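Local coordinates for protein glutathione S-transferase (Sulfitobacter, PDB 4GF0) that binds glutathione in a pocket of the glutathione S-transferase fold and probably catalyses its conjugation to electrophilic substrates, at residues L72-V75 / A76-P80; Y100-A103 / S104-V108; V108-A111 / H112-R115; E157-L161 / A162-L166. All blocks are in the same frame, centred on the assembly; numbering follows the deposited sequence.

Interaction 1 (L72-V75 / A76-P80)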
loop_
_atom_site.group_PDB
_atom_site.type_symbol
_atom_site.label_atom_id
_atom_site.label_comp_id
_atom_site.label_asym_id
_atom_site.label_seq_id
_atom_site.Cartn_x
_atom_site.Cartn_y
_atom_site.Cartn_z
ATOM N N LEU A 72 0.051 -0.273 10.402
ATOM C CA LEU A 72 1.382 -0.035 10.972
ATOM C C LEU A 72 1.535 1.431 11.390
ATOM O O LEU A 72 1.979 1.736 12.507
ATOM C CB LEU A 72 2.475 -0.439 9.972
ATOM C CG LEU A 72 2.661 -1.943 9.735
ATOM C CD1 LEU A 72 3.610 -2.194 8.535
ATOM C CD2 LEU A 72 3.209 -2.594 10.988
ATOM N N ASP A 73 1.161 2.359 10.518
ATOM C CA ASP A 73 1.206 3.773 10.899
ATOM C C ASP A 73 0.268 4.074 12.070
ATOM O O ASP A 73 0.573 4.910 12.916
ATOM C CB ASP A 73 0.910 4.692 9.695
ATOM C CG ASP A 73 2.151 5.419 9.204
ATOM O OD1 ASP A 73 2.873 5.996 10.049
ATOM O OD2 ASP A 73 2.419 5.402 7.981
ATOM N N TYR A 74 -0.869 3.387 12.133
ATOM C CA TYR A 74 -1.779 3.574 13.263
ATOM C C TYR A 74 -1.137 3.156 14.594
ATOM O O TYR A 74 -1.202 3.885 15.598
ATOM C CB TYR A 74 -3.112 2.831 13.041
ATOM C CG TYR A 74 -4.042 3.058 14.208
ATOM C CD1 TYR A 74 -4.775 4.225 14.306
ATOM C CD2 TYR A 74 -4.159 2.121 15.224
ATOM C CE1 TYR A 74 -5.613 4.461 15.393
ATOM C CE2 TYR A 74 -4.986 2.356 16.323
ATOM C CZ TYR A 74 -5.709 3.516 16.390
ATOM O OH TYR A 74 -6.523 3.765 17.475
ATOM N N VAL A 75 -0.506 1.988 14.604
ATOM C CA VAL A 75 0.173 1.510 15.805
ATOM C C VAL A 75 1.234 2.497 16.271
ATOM O O VAL A 75 1.343 2.801 17.457
ATOM C CB VAL A 75 0.781 0.121 15.593
ATOM C CG1 VAL A 75 1.666 -0.253 16.806
ATOM C CG2 VAL A 75 -0.349 -0.884 15.429
ATOM N N ALA A 76 2.006 3.020 15.326
ATOM C CA ALA A 76 3.020 4.005 15.671
ATOM C C ALA A 76 2.388 5.258 16.263
ATOM O O ALA A 76 2.921 5.848 17.212
ATOM C CB ALA A 76 3.846 4.350 14.434
ATOM N N ALA A 77 1.232 5.641 15.725
ATOM C CA ALA A 77 0.571 6.878 16.132
ATOM C C ALA A 77 0.031 6.770 17.553
ATOM O O ALA A 77 0.005 7.758 18.291
ATOM C CB ALA A 77 -0.567 7.215 15.170
ATOM N N ILE A 78 -0.409 5.573 17.938
ATOM C CA ILE A 78 -0.922 5.375 19.303
ATOM C C ILE A 78 0.136 4.935 20.311
ATOM O O ILE A 78 -0.133 4.848 21.509
ATOM C CB ILE A 78 -2.120 4.402 19.352
ATOM C CG1 ILE A 78 -1.710 3.018 18.838
ATOM C CG2 ILE A 78 -3.303 4.985 18.565
ATOM C CD1 ILE A 78 -2.751 1.928 19.055
ATOM N N ALA A 79 1.338 4.653 19.835
ATOM C CA ALA A 79 2.448 4.308 20.722
ATOM C C ALA A 79 3.722 5.049 20.343
ATOM O O ALA A 79 4.709 4.428 19.958
ATOM C CB ALA A 79 2.691 2.823 20.689
ATOM N N PRO A 80 3.709 6.387 20.457
ATOM C CA PRO A 80 4.853 7.200 20.012
ATOM C C PRO A 80 6.153 6.871 20.733
ATOM O O PRO A 80 7.232 7.062 20.173
ATOM C CB PRO A 80 4.421 8.631 20.354
ATOM C CG PRO A 80 3.397 8.475 21.444
ATOM C CD PRO A 80 2.666 7.202 21.109
#

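Interaction 2 (Y100-A103 / S104-V108). With GSH (glutathione), chain D.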
loop_
_atom_site.group_PDB
_atom_site.type_symbol
_atom_site.label_atom_id
_atom_site.label_comp_id
_atom_site.label_asym_id
_atom_site.label_seq_id
_atom_site.Cartn_x
_atom_site.Cartn_y
_atom_site.Cartn_z
ATOM N N TYR A 100 5.290 1.116 0.858
ATOM C CA TYR A 100 4.463 1.128 -0.344
ATOM C C TYR A 100 5.020 0.221 -1.426
ATOM O O TYR A 100 4.248 -0.362 -2.183
ATOM C CB TYR A 100 4.258 2.546 -0.878
ATOM C CG TYR A 100 3.130 3.278 -0.179
ATOM C CD1 TYR A 100 1.824 3.164 -0.628
ATOM C CD2 TYR A 100 3.377 4.080 0.925
ATOM C CE1 TYR A 100 0.783 3.831 0.004
ATOM C CE2 TYR A 100 2.343 4.749 1.573
ATOM C CZ TYR A 100 1.054 4.622 1.099
ATOM O OH TYR A 100 0.035 5.292 1.718
ATOM N N TYR A 101 6.345 0.104 -1.509
ATOM C CA TYR A 101 6.949 -0.840 -2.453
ATOM C C TYR A 101 6.493 -2.264 -2.140
ATOM O O TYR A 101 6.146 -3.042 -3.031
ATOM C CB TYR A 101 8.482 -0.776 -2.421
ATOM C CG TYR A 101 9.111 -1.798 -3.335
ATOM C CD1 TYR A 101 9.201 -1.567 -4.697
ATOM C CD2 TYR A 101 9.591 -3.000 -2.839
ATOM C CE1 TYR A 101 9.760 -2.496 -5.543
ATOM C CE2 TYR A 101 10.164 -3.944 -3.687
ATOM C CZ TYR A 101 10.244 -3.678 -5.034
ATOM O OH TYR A 101 10.799 -4.601 -5.887
ATOM N N LEU A 102 6.518 -2.614 -0.861
ATOM C CA LEU A 102 6.071 -3.936 -0.450
ATOM C C LEU A 102 4.586 -4.124 -0.773
ATOM O O LEU A 102 4.193 -5.160 -1.313
ATOM C CB LEU A 102 6.349 -4.160 1.050
ATOM C CG LEU A 102 7.853 -4.193 1.378
ATOM C CD1 LEU A 102 8.047 -4.280 2.898
ATOM C CD2 LEU A 102 8.581 -5.346 0.688
ATOM N N ALA A 103 3.774 -3.110 -0.482
ATOM C CA ALA A 103 2.328 -3.186 -0.716
ATOM C C ALA A 103 1.940 -3.281 -2.190
ATOM O O ALA A 103 0.989 -3.984 -2.540
ATOM C CB ALA A 103 1.618 -1.982 -0.077
ATOM N N SER A 104 2.672 -2.575 -3.050
ATOM C CA SER A 104 2.280 -2.414 -4.457
ATOM C C SER A 104 3.021 -3.341 -5.409
ATOM O O SER A 104 2.555 -3.597 -6.535
ATOM C CB SER A 104 2.518 -0.964 -4.895
ATOM O OG SER A 104 3.904 -0.643 -4.864
ATOM N N THR A 105 4.184 -3.825 -4.988
ATOM C CA THR A 105 5.052 -4.566 -5.900
ATOM C C THR A 105 5.428 -5.946 -5.374
ATOM O O THR A 105 5.157 -6.954 -6.023
ATOM C CB THR A 105 6.334 -3.770 -6.232
ATOM O OG1 THR A 105 5.973 -2.453 -6.662
ATOM C CG2 THR A 105 7.118 -4.450 -7.348
ATOM N N MET A 106 6.054 -6.006 -4.201
ATOM C CA MET A 106 6.596 -7.285 -3.757
ATOM C C MET A 106 5.509 -8.239 -3.258
ATOM O O MET A 106 5.506 -9.418 -3.621
ATOM C CB MET A 106 7.698 -7.091 -2.708
ATOM C CG MET A 106 8.545 -8.345 -2.485
ATOM S SD MET A 106 10.083 -7.923 -1.628
ATOM C CE MET A 106 10.913 -9.508 -1.511
ATOM N N HIS A 107 4.580 -7.742 -2.439
ATOM C CA HIS A 107 3.472 -8.587 -2.000
ATOM C C HIS A 107 2.650 -8.963 -3.223
ATOM O O HIS A 107 2.192 -10.097 -3.349
ATOM C CB HIS A 107 2.596 -7.874 -0.959
ATOM C CG HIS A 107 1.596 -8.771 -0.285
ATOM N ND1 HIS A 107 0.870 -8.367 0.812
ATOM C CD2 HIS A 107 1.206 -10.039 -0.554
ATOM C CE1 HIS A 107 0.069 -9.349 1.194
ATOM N NE2 HIS A 107 0.256 -10.375 0.387
ATOM N N VAL A 108 2.475 -8.007 -4.130
ATOM C CA VAL A 108 1.699 -8.250 -5.341
ATOM C C VAL A 108 2.314 -9.360 -6.200
ATOM O O VAL A 108 1.585 -10.211 -6.720
ATOM C CB VAL A 108 1.499 -6.952 -6.159
ATOM C CG1 VAL A 108 0.948 -7.259 -7.557
ATOM C CG2 VAL A 108 0.570 -5.996 -5.403
HETATM N N1 GSH D . -3.190 -4.875 0.481
HETATM C CA1 GSH D . -3.531 -5.749 1.580
HETATM C C1 GSH D . -2.729 -5.385 2.789
HETATM O O11 GSH D . -3.233 -5.487 3.940
HETATM O O12 GSH D . -1.535 -5.000 2.662
HETATM C CB1 GSH D . -3.214 -7.182 1.223
HETATM C CG1 GSH D . -4.013 -8.076 2.174
HETATM C CD1 GSH D . -3.938 -9.527 1.685
HETATM O OE1 GSH D . -4.065 -9.800 0.491
HETATM N N2 GSH D . -3.709 -10.585 2.664
HETATM C CA2 GSH D . -3.646 -11.957 2.223
HETATM C C2 GSH D . -5.044 -12.516 2.285
HETATM O O2 GSH D . -5.848 -12.101 3.108
HETATM C CB2 GSH D . -2.750 -12.765 3.106
HETATM S SG2 GSH D . -1.062 -12.218 2.915
HETATM N N3 GSH D . -5.479 -13.550 1.355
HETATM C CA3 GSH D . -6.840 -14.061 1.468
HETATM C C3 GSH D . -7.451 -14.305 0.110
HETATM O O31 GSH D . -6.951 -13.769 -0.920
HETATM O O32 GSH D . -8.487 -15.036 0.003
#

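Interaction 3 (V108-A111 / H112-R115). With GSH (glutathione), chain D.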
loop_
_atom_site.group_PDB
_atom_site.type_symbol
_atom_site.label_atom_id
_atom_site.label_comp_id
_atom_site.label_asym_id
_atom_site.label_seq_id
_atom_site.Cartn_x
_atom_site.Cartn_y
_atom_site.Cartn_z
ATOM N N VAL A 108 2.475 -8.007 -4.130
ATOM C CA VAL A 108 1.699 -8.250 -5.341
ATOM C C VAL A 108 2.314 -9.360 -6.200
ATOM O O VAL A 108 1.585 -10.211 -6.720
ATOM C CB VAL A 108 1.499 -6.952 -6.159
ATOM C CG1 VAL A 108 0.948 -7.259 -7.557
ATOM C CG2 VAL A 108 0.570 -5.996 -5.403
ATOM N N ALA A 109 3.642 -9.367 -6.334
ATOM C CA ALA A 109 4.326 -10.447 -7.045
ATOM C C ALA A 109 4.066 -11.794 -6.376
ATOM O O ALA A 109 3.794 -12.790 -7.049
ATOM C CB ALA A 109 5.831 -10.181 -7.151
ATOM N N HIS A 110 4.150 -11.825 -5.052
ATOM C CA HIS A 110 3.906 -13.054 -4.297
ATOM C C HIS A 110 2.467 -13.540 -4.487
ATOM O O HIS A 110 2.218 -14.739 -4.576
ATOM C CB HIS A 110 4.188 -12.822 -2.812
ATOM C CG HIS A 110 3.748 -13.940 -1.928
ATOM N ND1 HIS A 110 4.448 -15.119 -1.797
ATOM C CD2 HIS A 110 2.671 -14.054 -1.099
ATOM C CE1 HIS A 110 3.827 -15.915 -0.941
ATOM N NE2 HIS A 110 2.745 -15.282 -0.506
ATOM N N ALA A 111 1.533 -12.594 -4.560
ATOM C CA ALA A 111 0.105 -12.903 -4.624
ATOM C C ALA A 111 -0.262 -13.625 -5.908
ATOM O O ALA A 111 -1.282 -14.314 -5.968
ATOM C CB ALA A 111 -0.722 -11.630 -4.485
ATOM N N HIS A 112 0.570 -13.476 -6.931
ATOM C CA HIS A 112 0.309 -14.148 -8.203
ATOM C C HIS A 112 0.565 -15.652 -8.144
ATOM O O HIS A 112 0.236 -16.382 -9.088
ATOM C CB HIS A 112 1.105 -13.499 -9.341
ATOM C CG HIS A 112 0.524 -12.211 -9.813
ATOM N ND1 HIS A 112 0.599 -11.033 -9.083
ATOM C CD2 HIS A 112 -0.181 -11.907 -10.928
ATOM C CE1 HIS A 112 -0.012 -10.071 -9.742
ATOM N NE2 HIS A 112 -0.494 -10.575 -10.870
ATOM N N LYS A 113 1.144 -16.125 -7.047
ATOM C CA LYS A 113 1.387 -17.557 -6.901
ATOM C C LYS A 113 0.095 -18.332 -6.666
ATOM O O LYS A 113 -0.159 -19.341 -7.333
ATOM C CB LYS A 113 2.380 -17.843 -5.767
ATOM C CG LYS A 113 2.772 -19.317 -5.677
ATOM C CD LYS A 113 3.985 -19.539 -4.781
ATOM C CE LYS A 113 3.628 -19.502 -3.312
ATOM N NZ LYS A 113 4.805 -19.869 -2.463
ATOM N N MET A 114 -0.712 -17.860 -5.716
ATOM C CA MET A 114 -1.922 -18.561 -5.296
ATOM C C MET A 114 -3.231 -17.826 -5.585
ATOM O O MET A 114 -4.301 -18.435 -5.544
ATOM C CB MET A 114 -1.863 -18.862 -3.794
ATOM C CG MET A 114 -0.753 -19.807 -3.370
ATOM S SD MET A 114 -0.882 -21.422 -4.169
ATOM C CE MET A 114 -0.006 -22.455 -2.992
ATOM N N ARG A 115 -3.154 -16.523 -5.843
ATOM C CA ARG A 115 -4.361 -15.721 -6.041
ATOM C C ARG A 115 -4.448 -15.172 -7.459
ATOM O O ARG A 115 -4.950 -14.068 -7.674
ATOM C CB ARG A 115 -4.431 -14.559 -5.039
ATOM C CG ARG A 115 -4.115 -14.948 -3.611
ATOM C CD ARG A 115 -5.125 -15.922 -3.052
ATOM N NE ARG A 115 -4.802 -16.279 -1.671
ATOM C CZ ARG A 115 -5.408 -17.235 -0.979
ATOM N NH1 ARG A 115 -6.378 -17.945 -1.535
ATOM N NH2 ARG A 115 -5.044 -17.481 0.275
HETATM N N1 GSH D . -3.190 -4.875 0.481
HETATM C CA1 GSH D . -3.531 -5.749 1.580
HETATM C C1 GSH D . -2.729 -5.385 2.789
HETATM O O11 GSH D . -3.233 -5.487 3.940
HETATM O O12 GSH D . -1.535 -5.000 2.662
HETATM C CB1 GSH D . -3.214 -7.182 1.223
HETATM C CG1 GSH D . -4.013 -8.076 2.174
HETATM C CD1 GSH D . -3.938 -9.527 1.685
HETATM O OE1 GSH D . -4.065 -9.800 0.491
HETATM N N2 GSH D . -3.709 -10.585 2.664
HETATM C CA2 GSH D . -3.646 -11.957 2.223
HETATM C C2 GSH D . -5.044 -12.516 2.285
HETATM O O2 GSH D . -5.848 -12.101 3.108
HETATM C CB2 GSH D . -2.750 -12.765 3.106
HETATM S SG2 GSH D . -1.062 -12.218 2.915
HETATM N N3 GSH D . -5.479 -13.550 1.355
HETATM C CA3 GSH D . -6.840 -14.061 1.468
HETATM C C3 GSH D . -7.451 -14.305 0.110
HETATM O O31 GSH D . -6.951 -13.769 -0.920
HETATM O O32 GSH D . -8.487 -15.036 0.003
HETATM O O HOH W 1 0.004 -16.361 -3.266
#

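Interaction 4 (E157-L161 / A162-L166)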
loop_
_atom_site.group_PDB
_atom_site.type_symbol
_atom_site.label_atom_id
_atom_site.label_comp_id
_atom_site.label_asym_id
_atom_site.label_seq_id
_atom_site.Cartn_x
_atom_site.Cartn_y
_atom_site.Cartn_z
ATOM N N GLU A 157 20.773 1.888 11.194
ATOM C CA GLU A 157 20.814 1.577 12.622
ATOM C C GLU A 157 19.420 1.466 13.251
ATOM O O GLU A 157 19.184 0.613 14.109
ATOM C CB GLU A 157 21.645 2.631 13.373
ATOM C CG GLU A 157 21.466 2.614 14.895
ATOM C CD GLU A 157 22.242 3.723 15.604
ATOM O OE1 GLU A 157 23.116 4.351 14.967
ATOM O OE2 GLU A 157 21.974 3.968 16.804
ATOM N N ASP A 158 18.498 2.319 12.820
ATOM C CA ASP A 158 17.205 2.449 13.484
ATOM C C ASP A 158 16.104 1.560 12.911
ATOM O O ASP A 158 15.790 1.617 11.727
ATOM C CB ASP A 158 16.748 3.908 13.433
ATOM C CG ASP A 158 17.761 4.850 14.052
ATOM O OD1 ASP A 158 18.316 4.502 15.111
ATOM O OD2 ASP A 158 18.014 5.925 13.475
ATOM N N PHE A 159 15.527 0.742 13.784
ATOM C CA PHE A 159 14.336 -0.042 13.494
ATOM C C PHE A 159 13.155 0.891 13.216
ATOM O O PHE A 159 13.048 1.977 13.806
ATOM C CB PHE A 159 14.041 -0.881 14.739
ATOM C CG PHE A 159 12.905 -1.846 14.589
ATOM C CD1 PHE A 159 13.110 -3.093 14.018
ATOM C CD2 PHE A 159 11.645 -1.537 15.078
ATOM C CE1 PHE A 159 12.069 -3.997 13.909
ATOM C CE2 PHE A 159 10.596 -2.437 14.963
ATOM C CZ PHE A 159 10.813 -3.676 14.379
ATOM N N SER A 160 12.250 0.477 12.332
ATOM C CA SER A 160 11.084 1.300 12.009
ATOM C C SER A 160 9.945 0.421 11.535
ATOM O O SER A 160 10.098 -0.794 11.424
ATOM C CB SER A 160 11.425 2.313 10.903
ATOM O OG SER A 160 11.595 1.663 9.649
ATOM N N LEU A 161 8.806 1.039 11.225
ATOM C CA LEU A 161 7.678 0.292 10.669
ATOM C C LEU A 161 7.995 -0.505 9.413
ATOM O O LEU A 161 7.314 -1.488 9.126
ATOM C CB LEU A 161 6.516 1.227 10.329
ATOM C CG LEU A 161 5.859 1.984 11.472
ATOM C CD1 LEU A 161 4.747 2.822 10.840
ATOM C CD2 LEU A 161 5.299 1.015 12.532
ATOM N N ALA A 162 9.005 -0.091 8.653
ATOM C CA ALA A 162 9.309 -0.802 7.418
ATOM C C ALA A 162 9.824 -2.205 7.713
ATOM O O ALA A 162 9.668 -3.112 6.901
ATOM C CB ALA A 162 10.310 -0.032 6.562
ATOM N N ASP A 163 10.417 -2.387 8.890
ATOM C CA ASP A 163 11.079 -3.643 9.223
ATOM C C ASP A 163 10.146 -4.843 9.457
ATOM O O ASP A 163 10.379 -5.903 8.879
ATOM C CB ASP A 163 12.082 -3.434 10.360
ATOM C CG ASP A 163 13.172 -2.456 9.974
ATOM O OD1 ASP A 163 13.851 -2.722 8.955
ATOM O OD2 ASP A 163 13.323 -1.413 10.659
ATOM N N PRO A 164 9.087 -4.689 10.274
ATOM C CA PRO A 164 8.172 -5.833 10.378
ATOM C C PRO A 164 7.547 -6.183 9.037
ATOM O O PRO A 164 7.363 -7.354 8.722
ATOM C CB PRO A 164 7.069 -5.311 11.301
ATOM C CG PRO A 164 7.751 -4.295 12.141
ATOM C CD PRO A 164 8.732 -3.623 11.233
ATOM N N TYR A 165 7.208 -5.154 8.271
ATOM C CA TYR A 165 6.642 -5.328 6.945
ATOM C C TYR A 165 7.615 -6.109 6.060
ATOM O O TYR A 165 7.233 -7.115 5.447
ATOM C CB TYR A 165 6.324 -3.951 6.334
ATOM C CG TYR A 165 5.180 -3.921 5.353
ATOM C CD1 TYR A 165 4.824 -5.049 4.615
ATOM C CD2 TYR A 165 4.467 -2.750 5.143
ATOM C CE1 TYR A 165 3.762 -5.009 3.697
ATOM C CE2 TYR A 165 3.413 -2.701 4.249
ATOM C CZ TYR A 165 3.069 -3.821 3.524
ATOM O OH TYR A 165 2.022 -3.730 2.634
ATOM N N LEU A 166 8.874 -5.679 6.013
ATOM C CA LEU A 166 9.864 -6.334 5.151
ATOM C C LEU A 166 10.151 -7.747 5.626
ATOM O O LEU A 166 10.310 -8.658 4.823
ATOM C CB LEU A 166 11.163 -5.525 5.106
ATOM C CG LEU A 166 12.261 -6.109 4.216
ATOM C CD1 LEU A 166 11.810 -6.120 2.757
ATOM C CD2 LEU A 166 13.536 -5.292 4.396
HETATM O O HOH W 2 14.252 0.811 9.720
#

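Interaction 1 (L72-V75 / A76-P80)
Tyr74 and Ile78 face each other one turn apart near the C-terminal end of helix 68-78, and their side chains run at a slant across one another. The tyrosine has CG anti to the backbone N (chi1 -179°), which swings its ring toward the following turn. There Ile78 sets a methyl on the ring: CG2 lies over one face, 4.0 Å from the centroid of the Tyr74 ring, a CH-pi contact. The other branch of Ile78 reaches the ring as well, its CD1 coming 3.6 Å from CE2 of Tyr74. A beta-branched residue suits this place because its two arms can touch different parts of one flat group.

Beneath the side chains runs the helical backbone ladder. Ala76 N donates to Leu72 O at 3.1 Å, Ala77 N to Asp73 O at 3.0 Å, and Ile78 N to Tyr74 O at 3.0 Å. The ladder frays at its end, where the bond from Ala79 N to Val75 O is weak and Ile78 N makes a second weak bond to the same oxygen. The small alanines keep the helix slim where neighbours come close.

Leu72 and Val75 pack on helix 14-23, and Ala76 rests on Val85. Asp73 forms a salt bridge with Arg96 of helix 89-111, while Tyr74 packs on Ala93 of the second subunit and Ala77 on Pro89 of that subunit.

Interaction 2 (Y100-A103 / S104-V108)
Leu102 and Met106 pack side by side on helix 89-111 of the all-helical C-terminal domain of the glutathione S-transferase fold, at a local pi-type widening. CD2 of Leu102 lies 3.8 Å from SD of Met106, and both residues also meet helix 162-170. There Tyr101 O accepts from Thr105 N, four residues on, and from Met106 N, five on; His107 N likewise reaches five residues back, to Leu102 O, at 2.8 Å.

Thr105 CB lies over one face of the broad Tyr101 ring, 4.0 Å from its centroid, in a CH-pi contact. Without the ring, as with an alanine here, Thr105 CB would probably lose its cover and a gap would open toward Cys140 and Ile148 of helix 123-148.

Thr105, alone partly exposed, marks the looser side. Ser104 is buried, facing the second subunit, and turns its hydroxyl back on the helix, as a small polar residue can: OG, between the backbone N and carbonyl carbon (chi1 65°), donates to Tyr100 O at 2.7 Å, while Ser104 N reaches that oxygen from the opposite face of its plane. The glutathione sulfur SG2 sits at the edge of the His107 ring, 3.4 Å from NE2.

Interaction 3 (V108-A111 / H112-R115)
Where helix 89-111 gives way to the loop that carries Arg115 to the glutathione pocket, a histidine side chain reaches back to a backbone carbonyl of the helix. His112 lies alongside Val108, and its ND1 donates to Val108 O at 2.7 Å with that oxygen in the plane of the ring. CG of His112 sits beside its own backbone N (chi1 -77°), a setting that brings the imidazole back along the helix; CE1 then meets CG1 of Val108 at 3.7 Å. An imidazole suits the place, since one edge can supply a donor and the adjoining carbon an apolar contact. Its NE2 is hydrogen-bonded to NE2 of His112 of the second subunit.

Two bonds spanning three residues follow, then one spanning four. His112 N bonds to Ala109 O at 3.3 Å and Lys113 N to His110 O at 3.0 Å. A water bridges His110 O and Met114 N, and Arg115 N donates to Ala111 O at 2.9 Å. Lys113 NZ and His110 ND1 both turn to Asp176.

The Arg115 guanidinium lays one face over the glycyl carboxylate of glutathione, C3 standing 3.7 Å above its centre, with NE 3.4 Å from O31. Set over the face instead of meeting the N-H groups end on, the carboxylate is probably held by the general attraction of opposite charges more than by a directed bond.

Interaction 4 (E157-L161 / A162-L166)
Hydrogen bonds across the start of helix 162-170 tie Ser160 and Asp163 into a capping box. Ser160 N donates to OD2 of Asp163 at 2.7 Å, using the anti lone pair of that oxygen. Asp163 N in turn bonds to Ser160 O at 3.0 Å, and OG of Ser160 accepts from Ala162 N at 3.3 Å, the capping bond. The serine hydroxyl stands between its backbone N and carbonyl carbon (chi1 71°), facing the first turn. A short polar side chain suits this N-cap, and the aspartate is just long enough to reach back over one turn.

One water molecule donates to Asp158 O and to Asp163 OD2, the latter at 2.6 Å, and accepts from OG of Ser160. The second carboxylate oxygen, OD1, is bonded to Val154 N.

Apolar packing comes from Phe159, which slides past Asp163 in the opposite direction, CE1 lying 3.6 Å from CB of Asp163. Its CZ meets CD of Pro164 at 3.8 Å; proline fits a first helical turn, where its nitrogen needs no donor role. Arg196 makes a cation-pi contact with the Phe159 ring.

An asparagine here would probably set its NH2 against Ser160 N or Val154 N, leaving that N-H without its acceptor, and would remove the negative charge. That charge, buried yet bonded through both oxygens, is likely to be steadied by the positive end of the helix dipole.

Interactions 2 and 3 follow one another down helix 89-111 and into the loop after it, sharing Val108, with centres 11 Å apart; both touch glutathione, the first near its sulfur and the second at its glycyl carboxylate. Interaction 4 joins the other helices: Leu161 packs on interaction 1, CD2 approaching Leu72 O to 3.4 Å, while Tyr165 meets Leu72 and sets its OH 3.3 Å from CB of Ala103 in interaction 2. Tyr165, in the capped helix, also lines the glutathione pocket. The centre of interaction 1 lies 28 Å from that of interaction 3, though the Leu72 side chain is about 8 Å from glutathione. Interactions 1 to 3 touch the second subunit.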